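Local coordinates for DUF655 domain-containing protein (Archaeoglobus fulgidus, PDB 2I5H) that is of unknown function but has helix-hairpin-helix features beside an antiparallel beta sheet and may bind nucleic acid, at residues R36-H39 with R40-P43; R180-Y183 with E184-P188. All blocks are in the same frame, centred on the assembly; numbering follows the deposited sequence.

Contact 1 (R36-H39 with R40-P43)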
ATOM      1  N   ARG A  36       1.291 -24.105  19.311  1.00 22.30           N
ATOM      2  CA  ARG A  36       2.246 -24.118  20.411  1.00 21.73           C
ATOM      3  C   ARG A  36       1.584 -23.658  21.715  1.00 22.27           C
ATOM      4  O   ARG A  36       0.592 -22.930  21.695  1.00 20.83           O
ATOM      5  CB  ARG A  36       3.422 -23.201  20.073  1.00 20.37           C
ATOM      6  CG  ARG A  36       4.122 -23.554  18.764  1.00 18.66           C
ATOM      7  CD  ARG A  36       5.119 -22.477  18.374  1.00 18.21           C
ATOM      8  NE  ARG A  36       4.469 -21.174  18.242  1.00 17.04           N
ATOM      9  CZ  ARG A  36       5.121 -20.017  18.206  1.00 17.33           C
ATOM     10  NH1 ARG A  36       6.447 -20.002  18.284  1.00 18.21           N
ATOM     11  NH2 ARG A  36       4.450 -18.874  18.115  1.00 17.50           N
ATOM     12  N   PRO A  37       2.118 -24.096  22.867  1.00 22.89           N
ATOM     13  CA  PRO A  37       1.556 -23.701  24.167  1.00 23.52           C
ATOM     14  C   PRO A  37       1.533 -22.175  24.259  1.00 22.56           C
ATOM     15  O   PRO A  37       2.416 -21.503  23.729  1.00 20.55           O
ATOM     16  CB  PRO A  37       2.523 -24.330  25.163  1.00 25.10           C
ATOM     17  CG  PRO A  37       2.963 -25.581  24.447  1.00 25.96           C
ATOM     18  CD  PRO A  37       3.211 -25.069  23.040  1.00 23.70           C
ATOM     19  N   ILE A  38       0.527 -21.633  24.940  1.00 23.82           N
ATOM     20  CA  ILE A  38       0.380 -20.186  25.059  1.00 25.12           C
ATOM     21  C   ILE A  38       1.617 -19.408  25.486  1.00 24.94           C
ATOM     22  O   ILE A  38       1.872 -18.326  24.960  1.00 23.61           O
ATOM     23  CB  ILE A  38      -0.755 -19.807  26.036  1.00 27.66           C
ATOM     24  CG1 ILE A  38      -0.366 -20.185  27.468  1.00 29.72           C
ATOM     25  CG2 ILE A  38      -2.041 -20.498  25.622  1.00 29.48           C
ATOM     26  CD1 ILE A  38      -1.299 -19.622  28.525  1.00 33.58           C
ATOM     27  N   HIS A  39       2.387 -19.946  26.427  1.00 25.83           N
ATOM     28  CA  HIS A  39       3.568 -19.238  26.913  1.00 26.45           C
ATOM     29  C   HIS A  39       4.672 -19.073  25.875  1.00 25.69           C
ATOM     30  O   HIS A  39       5.621 -18.322  26.091  1.00 26.50           O
ATOM     31  CB  HIS A  39       4.133 -19.915  28.173  1.00 29.46           C
ATOM     32  CG  HIS A  39       4.877 -21.187  27.906  1.00 29.89           C
ATOM     33  ND1 HIS A  39       4.245 -22.397  27.714  1.00 30.53           N
ATOM     34  CD2 HIS A  39       6.203 -21.435  27.795  1.00 29.85           C
ATOM     35  CE1 HIS A  39       5.148 -23.334  27.497  1.00 30.04           C
ATOM     36  NE2 HIS A  39       6.346 -22.777  27.539  1.00 31.07           N
ATOM     37  N   ARG A  40       4.557 -19.766  24.747  1.00 23.38           N
ATOM     38  CA  ARG A  40       5.574 -19.646  23.712  1.00 22.26           C
ATOM     39  C   ARG A  40       5.134 -18.755  22.553  1.00 20.94           C
ATOM     40  O   ARG A  40       5.929 -18.450  21.658  1.00 20.77           O
ATOM     41  CB  ARG A  40       5.970 -21.032  23.197  1.00 24.56           C
ATOM     42  CG  ARG A  40       6.661 -21.891  24.258  1.00 25.82           C
ATOM     43  CD  ARG A  40       7.607 -22.885  23.613  1.00 26.87           C
ATOM     44  NE  ARG A  40       8.486 -22.195  22.675  1.00 28.96           N
ATOM     45  CZ  ARG A  40       8.499 -22.412  21.362  1.00 31.37           C
ATOM     46  NH1 ARG A  40       7.685 -23.314  20.827  1.00 27.78           N
ATOM     47  NH2 ARG A  40       9.302 -21.700  20.585  1.00 31.55           N
ATOM     48  N   ARG A  41       3.876 -18.325  22.572  1.00 17.84           N
ATOM     49  CA  ARG A  41       3.360 -17.472  21.505  1.00 19.44           C
ATOM     50  C   ARG A  41       3.736 -16.020  21.762  1.00 20.81           C
ATOM     51  O   ARG A  41       3.583 -15.520  22.871  1.00 25.85           O
ATOM     52  CB  ARG A  41       1.841 -17.591  21.421  1.00 19.69           C
ATOM     53  CG  ARG A  41       1.357 -19.015  21.305  1.00 16.87           C
ATOM     54  CD  ARG A  41      -0.156 -19.084  21.198  1.00 19.28           C
ATOM     55  NE  ARG A  41      -0.629 -20.442  21.433  1.00 21.25           N
ATOM     56  CZ  ARG A  41      -1.910 -20.788  21.491  1.00 21.78           C
ATOM     57  NH1 ARG A  41      -2.857 -19.874  21.322  1.00 20.25           N
ATOM     58  NH2 ARG A  41      -2.245 -22.049  21.744  1.00 21.83           N
ATOM     59  N   GLU A  42       4.231 -15.336  20.743  1.00 19.59           N
ATOM     60  CA  GLU A  42       4.597 -13.947  20.944  1.00 19.58           C
ATOM     61  C   GLU A  42       3.628 -12.995  20.262  1.00 17.49           C
ATOM     62  O   GLU A  42       2.878 -13.380  19.363  1.00 16.46           O
ATOM     63  CB  GLU A  42       6.033 -13.708  20.465  1.00 22.24           C
ATOM     64  CG  GLU A  42       6.277 -13.826  18.977  1.00 25.38           C
ATOM     65  CD  GLU A  42       7.758 -14.051  18.665  1.00 27.86           C
ATOM     66  OE1 GLU A  42       8.625 -13.404  19.302  1.00 26.19           O
ATOM     67  OE2 GLU A  42       8.056 -14.874  17.778  1.00 29.28           O
ATOM     68  N   PRO A  43       3.601 -11.742  20.714  1.00 15.15           N
ATOM     69  CA  PRO A  43       2.699 -10.770  20.099  1.00 15.59           C
ATOM     70  C   PRO A  43       3.179 -10.477  18.684  1.00 14.73           C
ATOM     71  O   PRO A  43       4.368 -10.247  18.456  1.00 14.40           O
ATOM     72  CB  PRO A  43       2.787  -9.564  21.038  1.00 14.85           C
ATOM     73  CG  PRO A  43       4.131  -9.724  21.710  1.00 17.02           C
ATOM     74  CD  PRO A  43       4.239 -11.199  21.929  1.00 17.68           C
TER
HETATM   75  O   HOH W   1       5.733 -16.212  16.890  1.00 27.98           O
HETATM   76  O   HOH W   2       8.582 -17.486  18.541  1.00 35.91           O
HETATM   77  O   HOH W   3       2.798 -15.760  25.499  1.00 28.94           O
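A single 3-10 turn, set in the loop that joins strand 20-27 to strand 44-49, brings R36, P37 and I38 against R40 and R41. Two successive i to i+3 backbone bonds define it: R40 N reaches P37 O at 2.9 Å, and R41 N reaches I38 O at 3.1 Å. A water donating to both I38 O and R41 O ties the turn to the extended chain that follows. The side chain of R41 folds back over the turn to its start. Its chain runs straight from CG to NE (chi2 -179°, chi3 -165°), which carries the guanidinium side-on to R36 O. NE donates to that oxygen at 2.8 Å and NH2 donates to the same R36 O at 3.0 Å; the acceptor lies almost in the guanidinium plane, so the double grip fixes the rotation of the group. I38 CG2 sits over the centre of one face of this guanidinium, 4.1 Å from R41 CZ. On the neighbouring pair, R40 CG makes a CH-pi contact over the face of the H39 ring, 3.7 Å from its centroid. R36 and R40 cross nearly at right angles, with guanidinium planes 88° apart, and R40 O lies over one face of the R36 group. R36 is salt-bridged to D34, and a water links its NH2 to E42 OE2, the oxygen that also pairs with K86. The arrangement is that of a surface 3-10 turn in a strand-connecting loop, closed by an arginine that bonds a main-chain carbonyl five residues earlier.

Contact 2 (R180-Y183 with E184-P188)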
ATOM      1  N   ARG A 180      -4.411  -0.263  -7.996  1.00 23.48           N
ATOM      2  CA  ARG A 180      -3.244  -0.790  -8.694  1.00 23.42           C
ATOM      3  C   ARG A 180      -2.278  -1.450  -7.718  1.00 23.85           C
ATOM      4  O   ARG A 180      -1.789  -2.550  -7.969  1.00 24.00           O
ATOM      5  CB  ARG A 180      -2.523   0.317  -9.472  1.00 23.36           C
ATOM      6  CG  ARG A 180      -1.272  -0.162 -10.211  1.00 24.66           C
ATOM      7  CD  ARG A 180      -1.595  -1.264 -11.218  1.00 23.82           C
ATOM      8  NE  ARG A 180      -0.388  -1.890 -11.754  1.00 25.77           N
ATOM      9  CZ  ARG A 180      -0.387  -2.847 -12.677  1.00 24.34           C
ATOM     10  NH1 ARG A 180      -1.529  -3.293 -13.178  1.00 26.92           N
ATOM     11  NH2 ARG A 180       0.759  -3.369 -13.092  1.00 26.83           N
ATOM     12  N   ILE A 181      -2.007  -0.786  -6.600  1.00 21.90           N
ATOM     13  CA  ILE A 181      -1.095  -1.350  -5.608  1.00 23.18           C
ATOM     14  C   ILE A 181      -1.600  -2.706  -5.116  1.00 22.79           C
ATOM     15  O   ILE A 181      -0.850  -3.680  -5.067  1.00 22.47           O
ATOM     16  CB  ILE A 181      -0.912  -0.387  -4.415  1.00 24.12           C
ATOM     17  CG1 ILE A 181      -0.198   0.881  -4.898  1.00 22.61           C
ATOM     18  CG2 ILE A 181      -0.110  -1.065  -3.307  1.00 23.05           C
ATOM     19  CD1 ILE A 181      -0.108   1.983  -3.857  1.00 24.87           C
ATOM     20  N   ILE A 182      -2.876  -2.775  -4.765  1.00 22.17           N
ATOM     21  CA  ILE A 182      -3.446  -4.030  -4.302  1.00 25.00           C
ATOM     22  C   ILE A 182      -3.343  -5.085  -5.399  1.00 24.42           C
ATOM     23  O   ILE A 182      -3.059  -6.250  -5.125  1.00 24.48           O
ATOM     24  CB  ILE A 182      -4.915  -3.837  -3.870  1.00 26.06           C
ATOM     25  CG1 ILE A 182      -4.950  -3.077  -2.539  1.00 29.15           C
ATOM     26  CG2 ILE A 182      -5.617  -5.181  -3.757  1.00 30.19           C
ATOM     27  CD1 ILE A 182      -6.331  -2.810  -2.001  1.00 30.35           C
ATOM     28  N   TYR A 183      -3.556  -4.675  -6.648  1.00 24.33           N
ATOM     29  CA  TYR A 183      -3.468  -5.616  -7.758  1.00 25.25           C
ATOM     30  C   TYR A 183      -2.067  -6.219  -7.836  1.00 24.64           C
ATOM     31  O   TYR A 183      -1.910  -7.427  -8.000  1.00 26.94           O
ATOM     32  CB  TYR A 183      -3.793  -4.925  -9.085  1.00 27.17           C
ATOM     33  CG  TYR A 183      -3.690  -5.861 -10.267  1.00 28.63           C
ATOM     34  CD1 TYR A 183      -4.696  -6.787 -10.537  1.00 31.23           C
ATOM     35  CD2 TYR A 183      -2.563  -5.856 -11.086  1.00 30.13           C
ATOM     36  CE1 TYR A 183      -4.581  -7.687 -11.597  1.00 33.37           C
ATOM     37  CE2 TYR A 183      -2.438  -6.752 -12.147  1.00 32.38           C
ATOM     38  CZ  TYR A 183      -3.449  -7.662 -12.396  1.00 32.29           C
ATOM     39  OH  TYR A 183      -3.327  -8.548 -13.444  1.00 37.08           O
ATOM     40  N   GLU A 184      -1.053  -5.371  -7.715  1.00 23.37           N
ATOM     41  CA  GLU A 184       0.331  -5.826  -7.784  1.00 24.94           C
ATOM     42  C   GLU A 184       0.680  -6.739  -6.613  1.00 25.34           C
ATOM     43  O   GLU A 184       1.363  -7.749  -6.784  1.00 24.49           O
ATOM     44  CB  GLU A 184       1.273  -4.619  -7.836  1.00 25.03           C
ATOM     45  CG  GLU A 184       1.169  -3.841  -9.154  1.00 25.90           C
ATOM     46  CD  GLU A 184       2.057  -2.610  -9.212  1.00 26.38           C
ATOM     47  OE1 GLU A 184       2.950  -2.467  -8.352  1.00 26.88           O
ATOM     48  OE2 GLU A 184       1.868  -1.783 -10.136  1.00 28.86           O
ATOM     49  N   ILE A 185       0.197  -6.392  -5.427  1.00 25.10           N
ATOM     50  CA  ILE A 185       0.454  -7.208  -4.247  1.00 26.44           C
ATOM     51  C   ILE A 185      -0.137  -8.606  -4.431  1.00 28.71           C
ATOM     52  O   ILE A 185       0.467  -9.603  -4.037  1.00 29.32           O
ATOM     53  CB  ILE A 185      -0.153  -6.560  -2.988  1.00 25.93           C
ATOM     54  CG1 ILE A 185       0.620  -5.282  -2.652  1.00 25.12           C
ATOM     55  CG2 ILE A 185      -0.142  -7.553  -1.826  1.00 26.73           C
ATOM     56  CD1 ILE A 185       0.093  -4.537  -1.444  1.00 25.40           C
ATOM     57  N   LYS A 186      -1.315  -8.672  -5.042  1.00 29.72           N
ATOM     58  CA  LYS A 186      -1.981  -9.948  -5.273  1.00 32.14           C
ATOM     59  C   LYS A 186      -1.390 -10.709  -6.453  1.00 32.77           C
ATOM     60  O   LYS A 186      -1.486 -11.936  -6.516  1.00 34.65           O
ATOM     61  CB  LYS A 186      -3.473  -9.737  -5.525  1.00 32.02           C
ATOM     62  CG  LYS A 186      -4.248  -9.196  -4.343  1.00 35.41           C
ATOM     63  CD  LYS A 186      -5.730  -9.136  -4.668  1.00 36.91           C
ATOM     64  CE  LYS A 186      -6.545  -8.646  -3.486  1.00 40.22           C
ATOM     65  NZ  LYS A 186      -8.005  -8.602  -3.796  1.00 42.66           N
ATOM     66  N   ASN A 187      -0.779  -9.985  -7.385  1.00 34.35           N
ATOM     67  CA  ASN A 187      -0.199 -10.615  -8.565  1.00 34.82           C
ATOM     68  C   ASN A 187       1.278 -10.303  -8.751  1.00 36.49           C
ATOM     69  O   ASN A 187       1.655  -9.526  -9.629  1.00 35.48           O
ATOM     70  CB  ASN A 187      -0.969 -10.193  -9.817  1.00 35.00           C
ATOM     71  CG  ASN A 187      -2.445 -10.502  -9.721  1.00 35.45           C
ATOM     72  OD1 ASN A 187      -3.225  -9.711  -9.195  1.00 33.37           O
ATOM     73  ND2 ASN A 187      -2.837 -11.672 -10.215  1.00 37.73           N
ATOM     74  N   PRO A 188       2.139 -10.917  -7.929  1.00 37.57           N
ATOM     75  CA  PRO A 188       3.580 -10.686  -8.026  1.00 38.79           C
ATOM     76  C   PRO A 188       4.152 -11.075  -9.387  1.00 39.41           C
ATOM     77  O   PRO A 188       5.257 -10.667  -9.740  1.00 40.25           O
ATOM     78  CB  PRO A 188       4.140 -11.534  -6.884  1.00 39.06           C
ATOM     79  CG  PRO A 188       3.161 -12.665  -6.803  1.00 38.08           C
ATOM     80  CD  PRO A 188       1.839 -11.951  -6.922  1.00 38.49           C
TER
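Contact 2 is an intrahelical i to i+4 contact in the last turns of helix 173-186, partly buried, with I181 and I182 facing helix 96-111 and the R180-E184 pair meeting the C-terminal chain. The backbone is regular alpha-helix: E184 N bonds R180 O at 2.9 Å and I185 N bonds I181 O at the same length. The series runs to N187 N on Y183 O, whose 132° angle at the hydrogen is more bent, where N187 leaves helical geometry. Between side chains the main link is a salt bridge, R180 NE to E184 OE2 at 2.8 Å. R180 places CG anti to N (chi1 179°) and then bends at chi2 (59°), which swings NE forward along the helix to the E184 carboxylate. The carboxylate stands almost perpendicular to the guanidinium and accepts through the anti lone pair of OE2; E184 also accepts from L194 N on OE2 and from F195 N and T196 OG1 on OE1. R180 NH1 and NH2 make weak bonds to L136 O and Y192 O. A leucine in place of R180 would probably leave the buried E184 carboxylate without its charged mate and take away the weak bonds to L136 O and Y192 O. On the other sides of the helix, I181 CG2 meets I185 CD1 at 3.9 Å, and the extended K186 lies alongside I182, its CE 3.6 Å from I182 CG2. An ion pair held within the helix while its carboxylate collects three further donors implies that E184, balanced by R180, fastens the returning 194-196 chain to the helix, and that its negative charge is probably well stabilised despite burial.

Contact 1 lies on the surface, its centre about 30 Å from that of the chain, whereas contact 2 is partly buried, its centre about 9 Å from that of the chain; their centres are 32 Å apart and they do not touch. They hold no element in common: residues 36-43 belong to a connection between two strands of the antiparallel sheet, and residues 180-188 cover the end of helix 173-186, which packs on helix 96-111, and the loop that follows. The chemistry follows the place. At the surface R41 bonds a main-chain carbonyl, while R36 is salt-bridged to D34 and water-linked to E42. In contact 2 the arginine meets a buried carboxylate, and isoleucines supply the apolar side.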